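Local coordinates for protein alcohol dehydrogenase IV (Corynebacterium glutamicum, PDB 3IV7) that probably acts as an NAD-dependent, metal-containing oxidoreductase of the iron-containing alcohol dehydrogenase family, with likely maleylacetate reductase activity, at residues A169-D180 with H256-V267; A192-N203 with R280-T288. All coordinates share one frame; numbering follows the deposited sequence.

Overall arrangement
Both contacts join helices of the C-terminal, mostly helical part of the chain, and they interlock: helix 164-181 of contact 1 is followed by helix 189-211 of contact 2, and helix 256-271 by helix 276-286. Contact 1 is the inner one, its centre about 9 Å from the centre of the chain, while contact 2 lies about 17 Å from it and is partly open to solvent. Their centres are about 14 Å apart. They meet where Cys-178 SG packs 3.2 Å from Ala-195 O and where Leu-175 and Ile-179 touch Ile-199. Histidines of contact 1 and helix 240-250 lie where relatives bind metal, probably the active-site side; contact 2 lies away, its 1,2-ethanediol probably from the crystallisation liquor.

Contact 1 (A169-D180 with H256-V267); sequences ASGLNGLAHCID and HAQTHATVLPYV
Leu-264 is the knob that locks helix 169-180 onto helix 256-267: it fits among Leu-172, Leu-175, Ala-176 and Ile-179. Its CG is anti to the backbone N (chi1 176°), which sends the two methyls across the partner helix. Leu-264 CD2 rests 3.7 Å from Ala-176 N, and Leu-264 CD1 lies 3.9 Å from Ile-179 CB. Small residues bring the other end of the helix pair close together. The CB atoms of Ala-169 and Ala-257 are 3.7 Å apart, and Ala-261 CB tucks against Leu-172 CB at 3.8 Å. The axes pass within 7.5 Å and cross at 55°.

Beside this tight apolar seam is a polar patch centred on Asn-173. Asn-173 OD1 lies over a face of the His-260 ring, 3.4 Å from His-260 CG and displaced toward the rim, with amide and ring planes only 25° apart. The other branch of the same amide, ND2, reaches the edge of His-256 and donates a weak, bent hydrogen bond to His-256 NE2 (2.8 Å). The His-256 and Gln-258 end faces solvent, whereas the Leu-264 and alanine seam is buried and tight; Gln-258 touches Ala-169 CB with its folded-back amide.

His-260 ND1 is hydrogen-bonded to His-241, and His-177 and Asp-180 both bond His-242, so helix 240-250 completes the polar cluster. The crossing bond is weak and bent, so apolar packing carries most of the hold. Asn-173, His-177, His-242 and His-256 stand where relatives carry their aspartate and three histidine metal ligands, so the polar patch probably marks the metal site, an inference from the family, as no metal is modelled here.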
loop_
_atom_site.group_PDB
_atom_site.type_symbol
_atom_site.label_atom_id
_atom_site.label_comp_id
_atom_site.label_asym_id
_atom_site.label_seq_id
_atom_site.Cartn_x
_atom_site.Cartn_y
_atom_site.Cartn_z
ATOM N N ALA A 169 22.942 9.214 -7.083
ATOM C CA ALA A 169 22.207 10.458 -6.934
ATOM C C ALA A 169 20.726 10.219 -7.072
ATOM O O ALA A 169 19.940 10.722 -6.260
ATOM C CB ALA A 169 22.680 11.504 -7.925
ATOM N N SER A 170 20.331 9.432 -8.079
ATOM C CA SER A 170 18.911 9.132 -8.288
ATOM C C SER A 170 18.373 8.296 -7.150
ATOM O O SER A 170 17.233 8.490 -6.718
ATOM C CB SER A 170 18.652 8.417 -9.639
ATOM O OG SER A 170 17.253 8.159 -9.813
ATOM N N GLY A 171 19.160 7.354 -6.657
ATOM C CA GLY A 171 18.713 6.548 -5.478
ATOM C C GLY A 171 18.458 7.413 -4.249
ATOM O O GLY A 171 17.521 7.178 -3.479
ATOM N N LEU A 172 19.284 8.433 -4.068
ATOM C CA LEU A 172 19.121 9.335 -2.930
ATOM C C LEU A 172 17.935 10.260 -3.150
ATOM O O LEU A 172 17.331 10.727 -2.189
ATOM C CB LEU A 172 20.413 10.115 -2.687
ATOM C CG LEU A 172 21.573 9.236 -2.170
ATOM C CD1 LEU A 172 22.883 10.007 -2.191
ATOM C CD2 LEU A 172 21.302 8.708 -0.765
ATOM N N ASN A 173 17.603 10.531 -4.420
ATOM C CA ASN A 173 16.337 11.220 -4.769
ATOM C C ASN A 173 15.168 10.368 -4.232
ATOM O O ASN A 173 14.269 10.870 -3.521
ATOM C CB ASN A 173 16.267 11.350 -6.270
ATOM C CG ASN A 173 15.030 12.103 -6.782
ATOM O OD1 ASN A 173 14.160 12.588 -6.028
ATOM N ND2 ASN A 173 14.930 12.150 -8.073
ATOM N N GLY A 174 15.243 9.068 -4.493
ATOM C CA GLY A 174 14.245 8.115 -4.012
ATOM C C GLY A 174 14.230 8.093 -2.495
ATOM O O GLY A 174 13.175 8.110 -1.888
ATOM N N LEU A 175 15.419 8.167 -1.887
ATOM C CA LEU A 175 15.528 8.207 -0.448
ATOM C C LEU A 175 14.866 9.470 0.150
ATOM O O LEU A 175 14.251 9.398 1.215
ATOM C CB LEU A 175 16.984 8.097 -0.007
ATOM C CG LEU A 175 17.181 7.651 1.422
ATOM C CD1 LEU A 175 16.518 6.308 1.621
ATOM C CD2 LEU A 175 18.739 7.589 1.809
ATOM N N ALA A 176 14.979 10.600 -0.557
ATOM C CA ALA A 176 14.394 11.831 -0.127
ATOM C C ALA A 176 12.881 11.728 -0.130
ATOM O O ALA A 176 12.232 12.246 0.773
ATOM C CB ALA A 176 14.837 12.965 -1.012
ATOM N N HIS A 177 12.325 11.056 -1.144
ATOM C CA HIS A 177 10.881 10.820 -1.199
ATOM C C HIS A 177 10.458 10.132 0.105
ATOM O O HIS A 177 9.474 10.517 0.720
ATOM C CB HIS A 177 10.479 9.956 -2.413
ATOM C CG HIS A 177 10.636 10.637 -3.741
ATOM N ND1 HIS A 177 10.518 12.005 -3.900
ATOM C CD2 HIS A 177 10.751 10.123 -4.992
ATOM C CE1 HIS A 177 10.647 12.308 -5.183
ATOM N NE2 HIS A 177 10.782 11.184 -5.868
ATOM N N CYS A 178 11.246 9.161 0.566
ATOM C CA CYS A 178 10.914 8.465 1.803
ATOM C C CYS A 178 11.013 9.380 2.990
ATOM O O CYS A 178 10.096 9.487 3.771
ATOM C CB CYS A 178 11.855 7.285 2.061
ATOM S SG CYS A 178 11.860 6.029 0.853
ATOM N N ILE A 179 12.174 9.980 3.163
ATOM C CA ILE A 179 12.455 10.729 4.377
ATOM C C ILE A 179 11.584 11.971 4.565
ATOM O O ILE A 179 10.992 12.159 5.611
ATOM C CB ILE A 179 13.965 11.043 4.519
ATOM C CG1 ILE A 179 14.723 9.708 4.721
ATOM C CG2 ILE A 179 14.187 11.990 5.744
ATOM C CD1 ILE A 179 16.271 9.791 4.764
ATOM N N ASP A 180 11.471 12.794 3.537
ATOM C CA ASP A 180 10.626 13.998 3.635
ATOM C C ASP A 180 9.167 13.601 3.925
ATOM O O ASP A 180 8.463 14.296 4.672
ATOM C CB ASP A 180 10.693 14.770 2.361
ATOM C CG ASP A 180 10.425 16.250 2.537
ATOM O OD1 ASP A 180 10.712 16.839 3.629
ATOM O OD2 ASP A 180 10.030 16.851 1.508
ATOM N N HIS A 256 18.683 17.700 -11.237
ATOM C CA HIS A 256 17.653 17.153 -10.395
ATOM C C HIS A 256 18.142 16.143 -9.327
ATOM O O HIS A 256 18.005 16.401 -8.174
ATOM C CB HIS A 256 16.556 16.533 -11.259
ATOM C CG HIS A 256 15.478 15.868 -10.472
ATOM N ND1 HIS A 256 14.344 16.534 -10.069
ATOM C CD2 HIS A 256 15.379 14.609 -9.972
ATOM C CE1 HIS A 256 13.562 15.701 -9.393
ATOM N NE2 HIS A 256 14.163 14.525 -9.325
ATOM N N ALA A 257 18.691 14.999 -9.746
ATOM C CA ALA A 257 19.070 13.935 -8.793
ATOM C C ALA A 257 20.130 14.416 -7.784
ATOM O O ALA A 257 19.999 14.194 -6.575
ATOM C CB ALA A 257 19.579 12.660 -9.577
ATOM N N GLN A 258 21.153 15.114 -8.286
ATOM C CA GLN A 258 22.205 15.667 -7.438
ATOM C C GLN A 258 21.673 16.679 -6.410
ATOM O O GLN A 258 22.182 16.757 -5.297
ATOM C CB GLN A 258 23.297 16.334 -8.272
ATOM C CG GLN A 258 24.201 15.366 -9.031
ATOM C CD GLN A 258 23.528 14.750 -10.251
ATOM O OE1 GLN A 258 22.455 15.204 -10.696
ATOM N NE2 GLN A 258 24.129 13.691 -10.772
ATOM N N THR A 259 20.690 17.479 -6.797
ATOM C CA THR A 259 20.153 18.487 -5.900
ATOM C C THR A 259 19.411 17.784 -4.763
ATOM O O THR A 259 19.611 18.087 -3.588
ATOM C CB THR A 259 19.209 19.460 -6.635
ATOM O OG1 THR A 259 19.972 20.243 -7.574
ATOM C CG2 THR A 259 18.530 20.383 -5.655
ATOM N N HIS A 260 18.579 16.822 -5.120
ATOM C CA HIS A 260 17.880 16.032 -4.125
ATOM C C HIS A 260 18.885 15.338 -3.197
ATOM O O HIS A 260 18.757 15.417 -1.991
ATOM C CB HIS A 260 16.979 15.000 -4.787
ATOM C CG HIS A 260 15.667 15.554 -5.216
ATOM N ND1 HIS A 260 14.573 15.583 -4.383
ATOM C CD2 HIS A 260 15.291 16.181 -6.359
ATOM C CE1 HIS A 260 13.560 16.147 -5.016
ATOM N NE2 HIS A 260 13.974 16.533 -6.209
ATOM N N ALA A 261 19.919 14.721 -3.784
ATOM C CA ALA A 261 20.912 14.014 -3.015
ATOM C C ALA A 261 21.606 14.924 -2.044
ATOM O O ALA A 261 21.770 14.578 -0.872
ATOM C CB ALA A 261 21.943 13.335 -3.937
ATOM N N THR A 262 21.978 16.102 -2.515
ATOM C CA THR A 262 22.723 17.064 -1.716
ATOM C C THR A 262 21.894 17.682 -0.598
ATOM O O THR A 262 22.352 17.788 0.529
ATOM C CB THR A 262 23.289 18.183 -2.592
ATOM O OG1 THR A 262 24.131 17.614 -3.601
ATOM C CG2 THR A 262 24.096 19.212 -1.737
ATOM N N VAL A 263 20.666 18.060 -0.914
ATOM C CA VAL A 263 19.815 18.773 0.033
ATOM C C VAL A 263 19.290 17.890 1.186
ATOM O O VAL A 263 19.162 18.359 2.337
ATOM C CB VAL A 263 18.642 19.446 -0.705
ATOM C CG1 VAL A 263 17.604 19.947 0.279
ATOM C CG2 VAL A 263 19.171 20.597 -1.575
ATOM N N LEU A 264 19.015 16.616 0.880
ATOM C CA LEU A 264 18.410 15.680 1.834
ATOM C C LEU A 264 19.028 15.656 3.236
ATOM O O LEU A 264 18.319 15.834 4.219
ATOM C CB LEU A 264 18.376 14.271 1.237
ATOM C CG LEU A 264 17.860 13.149 2.166
ATOM C CD1 LEU A 264 16.457 13.456 2.700
ATOM C CD2 LEU A 264 17.898 11.788 1.432
ATOM N N PRO A 265 20.354 15.441 3.343
ATOM C CA PRO A 265 20.902 15.375 4.705
ATOM C C PRO A 265 20.720 16.645 5.518
ATOM O O PRO A 265 20.639 16.585 6.747
ATOM C CB PRO A 265 22.372 15.118 4.470
ATOM C CG PRO A 265 22.617 15.633 3.013
ATOM C CD PRO A 265 21.399 15.274 2.312
ATOM N N TYR A 266 20.679 17.786 4.843
ATOM C CA TYR A 266 20.492 19.088 5.514
ATOM C C TYR A 266 19.046 19.250 6.015
ATOM O O TYR A 266 18.818 19.725 7.133
ATOM C CB TYR A 266 20.943 20.261 4.576
ATOM C CG TYR A 266 22.402 20.126 4.267
ATOM C CD1 TYR A 266 23.360 20.470 5.221
ATOM C CD2 TYR A 266 22.824 19.486 3.124
ATOM C CE1 TYR A 266 24.672 20.217 5.022
ATOM C CE2 TYR A 266 24.138 19.259 2.894
ATOM C CZ TYR A 266 25.073 19.616 3.855
ATOM O OH TYR A 266 26.414 19.384 3.637
ATOM N N VAL A 267 18.081 18.773 5.237
ATOM C CA VAL A 267 16.673 18.814 5.687
ATOM C C VAL A 267 16.474 17.805 6.801
ATOM O O VAL A 267 15.789 18.087 7.778
ATOM C CB VAL A 267 15.709 18.571 4.585
ATOM C CG1 VAL A 267 14.281 18.583 5.137
ATOM C CG2 VAL A 267 15.892 19.637 3.461
#

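Contact 2 (A192-N203 with R280-T288); sequences AVLAAEGIRALN and RRAAAAFGT. With EDO (1,2-ethanediol), chain C.
Arg-200 and Ala-285 bring their CA atoms to 5.0 Å where helices 192-203 and 280-286, running in broadly the same direction, cross at -33° with axes 8.4 Å apart. Ile-199 fills the middle. With CG2 anti to the backbone N, that methyl stands almost centrally over one face of the Phe-286 ring in a CH-pi contact, 3.7 Å from the centroid, and also packs on Ala-285 CB; the other branch carries CD1 to Ala-282. The same ring is met at its edge by Asn-203: Asn-203 OD1 lies 3.3 Å from Phe-286 CD1, with the amide nearly perpendicular to the ring. Asn-203 ND2 donates to two waters, which in turn donate to Ala-285 O and to Phe-286 O, so water links the helices at this end.

At the far end the aliphatic part of Arg-281 runs over Ala-196 CB, then bends at chi3 (-76°) so that Ala-192 CB sits beneath one guanidinium face, 3.6 Å from Arg-281 NE. NE and NH2 donate to the two oxygens of a 1,2-ethanediol molecule. Leu-175 of helix 164-181 backs both Ile-199 and Phe-286, and Val-193 packs on Glu-197 of the second subunit. Beyond Phe-286, Gly-287 takes positive phi, Thr-288 N bonds Ala-283 O at 3.1 Å, and a Schellman motif ends the helix within the all-helical C-terminal domain of this dehydrogenase family.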
loop_
_atom_site.group_PDB
_atom_site.type_symbol
_atom_site.label_atom_id
_atom_site.label_comp_id
_atom_site.label_asym_id
_atom_site.label_seq_id
_atom_site.Cartn_x
_atom_site.Cartn_y
_atom_site.Cartn_z
ATOM N N ALA A 192 3.865 6.197 6.003
ATOM C CA ALA A 192 5.019 6.094 6.882
ATOM C C ALA A 192 5.670 4.711 6.768
ATOM O O ALA A 192 6.891 4.609 6.609
ATOM C CB ALA A 192 4.629 6.365 8.303
ATOM N N VAL A 193 4.873 3.643 6.870
ATOM C CA VAL A 193 5.462 2.304 6.831
ATOM C C VAL A 193 6.064 2.032 5.452
ATOM O O VAL A 193 7.171 1.483 5.343
ATOM C CB VAL A 193 4.490 1.210 7.257
ATOM C CG1 VAL A 193 3.494 0.938 6.183
ATOM C CG2 VAL A 193 5.282 -0.067 7.627
ATOM N N LEU A 194 5.417 2.530 4.404
ATOM C CA LEU A 194 5.968 2.375 3.048
ATOM C C LEU A 194 7.286 3.157 2.902
ATOM O O LEU A 194 8.219 2.656 2.331
ATOM C CB LEU A 194 4.951 2.799 1.975
ATOM C CG LEU A 194 3.665 1.933 1.945
ATOM C CD1 LEU A 194 2.678 2.439 0.906
ATOM C CD2 LEU A 194 4.006 0.449 1.693
ATOM N N ALA A 195 7.341 4.388 3.425
ATOM C CA ALA A 195 8.547 5.191 3.349
ATOM C C ALA A 195 9.724 4.482 4.028
ATOM O O ALA A 195 10.803 4.481 3.505
ATOM C CB ALA A 195 8.333 6.556 3.962
ATOM N N ALA A 196 9.464 3.833 5.168
ATOM C CA ALA A 196 10.505 3.128 5.936
ATOM C C ALA A 196 10.981 1.875 5.179
ATOM O O ALA A 196 12.141 1.532 5.236
ATOM C CB ALA A 196 9.974 2.741 7.291
ATOM N N GLU A 197 10.054 1.196 4.501
ATOM C CA GLU A 197 10.399 0.060 3.662
ATOM C C GLU A 197 11.246 0.534 2.497
ATOM O O GLU A 197 12.167 -0.154 2.085
ATOM C CB GLU A 197 9.140 -0.645 3.160
ATOM C CG GLU A 197 9.376 -1.760 2.135
ATOM C CD GLU A 197 9.981 -3.032 2.709
ATOM O OE1 GLU A 197 10.386 -3.049 3.904
ATOM O OE2 GLU A 197 9.995 -4.060 1.948
ATOM N N GLY A 198 10.949 1.726 1.979
ATOM C CA GLY A 198 11.777 2.308 0.911
ATOM C C GLY A 198 13.184 2.637 1.401
ATOM O O GLY A 198 14.160 2.428 0.677
ATOM N N ILE A 199 13.286 3.189 2.626
ATOM C CA ILE A 199 14.584 3.495 3.220
ATOM C C ILE A 199 15.402 2.201 3.369
ATOM O O ILE A 199 16.574 2.165 3.001
ATOM C CB ILE A 199 14.476 4.172 4.598
ATOM C CG1 ILE A 199 13.816 5.547 4.475
ATOM C CG2 ILE A 199 15.873 4.317 5.244
ATOM C CD1 ILE A 199 13.500 6.225 5.841
ATOM N N ARG A 200 14.768 1.149 3.877
ATOM C CA ARG A 200 15.442 -0.126 4.066
ATOM C C ARG A 200 16.017 -0.658 2.749
ATOM O O ARG A 200 17.197 -0.987 2.685
ATOM C CB ARG A 200 14.484 -1.172 4.655
ATOM C CG ARG A 200 15.165 -2.540 4.982
ATOM C CD ARG A 200 14.144 -3.688 5.114
ATOM N NE ARG A 200 13.333 -3.865 3.904
ATOM C CZ ARG A 200 13.741 -4.477 2.789
ATOM N NH1 ARG A 200 14.982 -4.957 2.688
ATOM N NH2 ARG A 200 12.917 -4.568 1.744
ATOM N N ALA A 201 15.184 -0.700 1.704
ATOM C CA ALA A 201 15.597 -1.237 0.406
ATOM C C ALA A 201 16.695 -0.423 -0.259
ATOM O O ALA A 201 17.628 -0.986 -0.812
ATOM C CB ALA A 201 14.380 -1.392 -0.543
ATOM N N LEU A 202 16.580 0.898 -0.228
ATOM C CA LEU A 202 17.586 1.752 -0.833
ATOM C C LEU A 202 18.910 1.728 -0.090
ATOM O O LEU A 202 19.979 1.734 -0.705
ATOM C CB LEU A 202 17.076 3.171 -0.986
ATOM C CG LEU A 202 16.068 3.306 -2.114
ATOM C CD1 LEU A 202 15.138 4.481 -1.906
ATOM C CD2 LEU A 202 16.775 3.363 -3.487
ATOM N N ASN A 203 18.843 1.669 1.230
ATOM C CA ASN A 203 20.047 1.623 2.069
ATOM C C ASN A 203 20.831 0.335 1.848
ATOM O O ASN A 203 22.065 0.319 1.871
ATOM C CB ASN A 203 19.643 1.752 3.538
ATOM C CG ASN A 203 20.781 1.824 4.420
ATOM O OD1 ASN A 203 21.594 2.762 4.331
ATOM N ND2 ASN A 203 20.899 0.838 5.326
ATOM N N ARG A 280 12.943 8.194 14.719
ATOM C CA ARG A 280 13.135 6.832 15.218
ATOM C C ARG A 280 12.767 5.787 14.154
ATOM O O ARG A 280 13.432 4.774 14.016
ATOM C CB ARG A 280 12.360 6.607 16.527
ATOM C CG ARG A 280 12.946 7.392 17.721
ATOM C CD ARG A 280 12.300 6.968 19.054
ATOM N NE ARG A 280 10.829 6.972 19.018
ATOM C CZ ARG A 280 10.042 7.976 19.417
ATOM N NH1 ARG A 280 10.554 9.110 19.877
ATOM N NH2 ARG A 280 8.718 7.843 19.352
ATOM N N ARG A 281 11.742 6.065 13.372
ATOM C CA ARG A 281 11.374 5.162 12.302
ATOM C C ARG A 281 12.499 5.095 11.242
ATOM O O ARG A 281 12.872 4.021 10.800
ATOM C CB ARG A 281 10.059 5.597 11.670
ATOM C CG ARG A 281 9.479 4.559 10.752
ATOM C CD ARG A 281 8.373 5.110 9.907
ATOM N NE ARG A 281 7.127 5.287 10.637
ATOM C CZ ARG A 281 6.228 4.333 10.865
ATOM N NH1 ARG A 281 6.435 3.082 10.458
ATOM N NH2 ARG A 281 5.109 4.633 11.527
ATOM N N ALA A 282 13.035 6.244 10.862
ATOM C CA ALA A 282 14.105 6.284 9.857
ATOM C C ALA A 282 15.349 5.542 10.405
ATOM O O ALA A 282 15.933 4.701 9.732
ATOM C CB ALA A 282 14.443 7.745 9.500
ATOM N N ALA A 283 15.704 5.855 11.647
ATOM C CA ALA A 283 16.815 5.198 12.343
ATOM C C ALA A 283 16.682 3.674 12.291
ATOM O O ALA A 283 17.617 2.993 11.921
ATOM C CB ALA A 283 16.888 5.683 13.816
ATOM N N ALA A 284 15.507 3.154 12.663
ATOM C CA ALA A 284 15.247 1.714 12.602
ATOM C C ALA A 284 15.423 1.170 11.178
ATOM O O ALA A 284 15.982 0.100 10.973
ATOM C CB ALA A 284 13.841 1.417 13.095
ATOM N N ALA A 285 14.927 1.907 10.202
ATOM C CA ALA A 285 15.029 1.487 8.831
ATOM C C ALA A 285 16.477 1.440 8.376
ATOM O O ALA A 285 16.831 0.608 7.567
ATOM C CB ALA A 285 14.222 2.405 7.944
ATOM N N PHE A 286 17.299 2.374 8.866
ATOM C CA PHE A 286 18.729 2.388 8.556
ATOM C C PHE A 286 19.484 1.335 9.364
ATOM O O PHE A 286 20.561 0.918 8.977
ATOM C CB PHE A 286 19.354 3.765 8.810
ATOM C CG PHE A 286 19.163 4.760 7.675
ATOM C CD1 PHE A 286 19.729 4.541 6.450
ATOM C CD2 PHE A 286 18.485 5.940 7.886
ATOM C CE1 PHE A 286 19.569 5.451 5.424
ATOM C CE2 PHE A 286 18.305 6.853 6.860
ATOM C CZ PHE A 286 18.851 6.632 5.654
ATOM N N GLY A 287 18.935 0.940 10.509
ATOM C CA GLY A 287 19.608 -0.032 11.386
ATOM C C GLY A 287 20.683 0.647 12.226
ATOM O O GLY A 287 21.668 0.032 12.590
ATOM N N THR A 288 20.453 1.916 12.560
ATOM C CA THR A 288 21.415 2.733 13.260
ATOM C C THR A 288 20.706 3.466 14.396
ATOM O O THR A 288 19.488 3.493 14.447
ATOM C CB THR A 288 22.062 3.763 12.295
ATOM O OG1 THR A 288 21.037 4.521 11.639
ATOM C CG2 THR A 288 22.917 3.054 11.223
HETATM C C1 EDO C . 6.492 8.706 12.264
HETATM O O1 EDO C . 6.736 8.317 10.910
HETATM C C2 EDO C . 5.006 8.599 12.572
HETATM O O2 EDO C . 4.707 7.245 12.904
HETATM O O HOH W 1 18.669 -0.811 5.652
HETATM O O HOH W 2 22.894 1.356 7.777
#